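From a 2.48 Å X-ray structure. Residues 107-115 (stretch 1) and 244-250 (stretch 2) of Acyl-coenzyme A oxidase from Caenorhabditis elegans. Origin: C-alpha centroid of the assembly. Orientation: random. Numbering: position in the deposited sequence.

Stretch 1 (107-115) GIEGNPMAL
Stretch 2 (244-250) AYNIVDN

Two stretches of one chain, mostly loop and turn, at least 131 residues apart in sequence where they touch, pack together and bury 447 Å² between them. The CA atoms of Glu109 and Tyr245 lie 4.2 Å apart and those of Gly110 and Ile247 4.7 Å, which sets the register; the chains run the same way here, Glu109 to Gly110 alongside Tyr245 to Ile247. Residues 245–248 form a type I turn whose closing bond, Val248 N to Tyr245 O, is weak at 3.5 Å; Tyr245 enters it with phi/psi 63/40. This turn wraps around the carbonyl of Glu109. Ile247 N donates the single direct hydrogen bond between the stretches to Glu109 O (3.0 Å, 146°), and Tyr245 CA makes a CA-H...O contact with the same oxygen at 3.4 Å. A water adds a second polar link, donating to Glu109 OE1 (2.9 Å) and accepting from Asn246 N (2.8 Å).

Glu109 (phi/psi -81/-2; chi1 m, chi2 t, chi3 29°) is extended through CG, so its carboxylate reaches this water while its aliphatic base meets Ile247, CB to CD1 3.7 Å. Ile247 (-77/-24) points its CA-to-CB bond toward stretch 1. With chi1 m and chi2 t, its CD1 lies against Glu109, while CG2 sits 3.2 Å from Gly110 O and 3.7 Å from Asn111 CA; the branched side chain thus covers successive residues of the opposing backbone.

Gly110 adopts phi/psi 113/173, where a CB would be jammed against the preceding carbonyl oxygen and would also fall 2.6 Å from Val248 CG2. Without one, Gly110 CA approaches Val248 CG2 to 3.6 Å. Val248 (-78/126, chi1 t) also brings CG2 to 3.9 Å from Ala114 CB, a small apolar contact suited to the short alanine side chain, which points toward stretch 2.

The CA-to-CB bond of Tyr245 points sideways, but chi1 t (-156°) and chi2 54° carry the ring along stretch 1. Ile108 O meets the ring edge, 3.2 Å from CD1, and the hydroxyl OH ends 3.9 Å from Ala114 CB. The CA-to-CB bond of Ile108 (-106/-11, chi1 p, chi2 t) points sideways, and its contact with stretch 2 is made by the carbonyl oxygen.

Beyond Gly110, the CA-to-CB bond of Asn111 (-157/165) points away from stretch 2. Its chi1 p and chi2 88° place OD1 to accept from Met113 N (2.8 Å), while Ala114 N bonds to Asn111 O (3.2 Å), closing a type I turn. Pro112, with phi -64 and a C-gamma exo ring, fits the second position of this turn. Asp249 (chi1 p, chi2 -63°) brings OD1 to 4.4 Å from Pro112 CA, its carboxylate oxygens being hydrogen-bonded elsewhere in the structure.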

# COMPACT_ATOMS: atom_id res chain seq x y z
N GLY B 107 10.77 16.03 -9.95
CA GLY B 107 9.71 15.16 -9.49
C GLY B 107 10.08 14.35 -8.27
O GLY B 107 10.99 14.69 -7.51
N ILE B 108 9.34 13.26 -8.05
CA ILE B 108 9.52 12.44 -6.85
C ILE B 108 10.21 11.10 -7.11
O ILE B 108 10.60 10.43 -6.13
CB ILE B 108 8.17 12.21 -6.12
CG1 ILE B 108 7.16 11.45 -7.00
CG2 ILE B 108 7.61 13.53 -5.63
CD1 ILE B 108 5.91 11.02 -6.25
N GLU B 109 10.39 10.69 -8.37
CA GLU B 109 10.94 9.36 -8.64
C GLU B 109 12.46 9.29 -8.52
O GLU B 109 13.01 8.18 -8.65
CB GLU B 109 10.49 8.87 -10.01
CG GLU B 109 8.96 8.84 -10.17
CD GLU B 109 8.47 8.09 -11.41
OE1 GLU B 109 9.18 7.16 -11.84
OE2 GLU B 109 7.38 8.43 -11.95
N GLY B 110 13.14 10.40 -8.24
CA GLY B 110 14.57 10.43 -8.03
C GLY B 110 15.32 11.21 -9.12
O GLY B 110 14.75 11.65 -10.12
N ASN B 111 16.62 11.39 -8.87
CA ASN B 111 17.53 11.92 -9.88
C ASN B 111 18.94 11.47 -9.53
O ASN B 111 19.17 10.97 -8.42
CB ASN B 111 17.42 13.46 -9.99
CG ASN B 111 17.99 14.18 -8.79
OD1 ASN B 111 19.18 14.48 -8.75
ND2 ASN B 111 17.14 14.44 -7.80
N PRO B 112 19.89 11.58 -10.46
CA PRO B 112 21.26 11.06 -10.21
C PRO B 112 22.00 11.74 -9.09
O PRO B 112 23.07 11.25 -8.69
CB PRO B 112 21.97 11.30 -11.54
CG PRO B 112 20.86 11.27 -12.57
CD PRO B 112 19.70 11.91 -11.89
N MET B 113 21.52 12.89 -8.61
CA MET B 113 22.19 13.62 -7.55
C MET B 113 21.29 13.80 -6.34
O MET B 113 21.50 14.71 -5.53
CB MET B 113 22.70 14.97 -8.07
CG MET B 113 23.83 14.79 -9.04
SD MET B 113 24.52 16.33 -9.65
CE MET B 113 25.11 17.11 -8.15
N ALA B 114 20.29 12.93 -6.22
CA ALA B 114 19.35 13.00 -5.10
C ALA B 114 20.04 12.92 -3.74
O ALA B 114 19.70 13.66 -2.82
CB ALA B 114 18.30 11.91 -5.23
N LEU B 115 21.01 12.02 -3.62
CA LEU B 115 21.74 11.85 -2.37
C LEU B 115 22.88 12.86 -2.21
O LEU B 115 23.29 13.17 -1.10
CB LEU B 115 22.27 10.42 -2.25
CG LEU B 115 21.34 9.41 -1.58
CD1 LEU B 115 21.14 9.75 -0.12
CD2 LEU B 115 20.00 9.35 -2.31
N ALA B 244 9.36 1.57 -6.28
CA ALA B 244 9.17 2.95 -6.72
C ALA B 244 10.52 3.63 -6.65
O ALA B 244 11.53 3.00 -6.33
CB ALA B 244 8.09 3.66 -5.89
N TYR B 245 10.55 4.92 -6.95
CA TYR B 245 11.76 5.72 -6.75
C TYR B 245 12.90 5.21 -7.64
O TYR B 245 14.05 5.14 -7.21
CB TYR B 245 12.17 5.68 -5.27
CG TYR B 245 13.01 6.85 -4.85
CD1 TYR B 245 12.57 8.14 -5.07
CD2 TYR B 245 14.21 6.66 -4.17
CE1 TYR B 245 13.31 9.23 -4.67
CE2 TYR B 245 14.97 7.76 -3.74
CZ TYR B 245 14.51 9.04 -4.01
OH TYR B 245 15.23 10.15 -3.61
N ASN B 246 12.58 4.84 -8.87
CA ASN B 246 13.50 4.04 -9.67
C ASN B 246 14.49 4.86 -10.49
O ASN B 246 15.36 4.27 -11.14
CB ASN B 246 12.71 3.11 -10.58
CG ASN B 246 12.27 1.86 -9.86
OD1 ASN B 246 13.11 1.08 -9.41
ND2 ASN B 246 10.95 1.66 -9.72
N ILE B 247 14.41 6.19 -10.45
CA ILE B 247 15.42 7.02 -11.08
C ILE B 247 16.69 7.08 -10.23
O ILE B 247 17.77 7.35 -10.76
CB ILE B 247 14.84 8.41 -11.39
CG1 ILE B 247 13.62 8.27 -12.31
CG2 ILE B 247 15.91 9.35 -11.95
CD1 ILE B 247 12.92 9.57 -12.71
N VAL B 248 16.57 6.84 -8.93
CA VAL B 248 17.72 6.71 -8.05
C VAL B 248 18.33 5.34 -8.24
O VAL B 248 17.66 4.31 -8.12
CB VAL B 248 17.32 6.95 -6.59
CG1 VAL B 248 18.42 6.46 -5.64
CG2 VAL B 248 17.03 8.42 -6.37
N ASP B 249 19.63 5.31 -8.53
CA ASP B 249 20.38 4.09 -8.79
C ASP B 249 21.04 3.64 -7.48
O ASP B 249 22.23 3.86 -7.22
CB ASP B 249 21.40 4.36 -9.89
CG ASP B 249 22.20 5.64 -9.63
OD1 ASP B 249 21.58 6.74 -9.60
OD2 ASP B 249 23.45 5.56 -9.43
N ASN B 250 20.25 2.98 -6.65
CA ASN B 250 20.76 2.46 -5.40
C ASN B 250 21.77 1.37 -5.67
O ASN B 250 21.56 0.51 -6.52
CB ASN B 250 19.60 1.94 -4.55
CG ASN B 250 18.61 3.01 -4.20
OD1 ASN B 250 17.79 3.41 -5.00
ND2 ASN B 250 18.70 3.49 -2.97
O HOH W 1 10.05 5.02 -10.14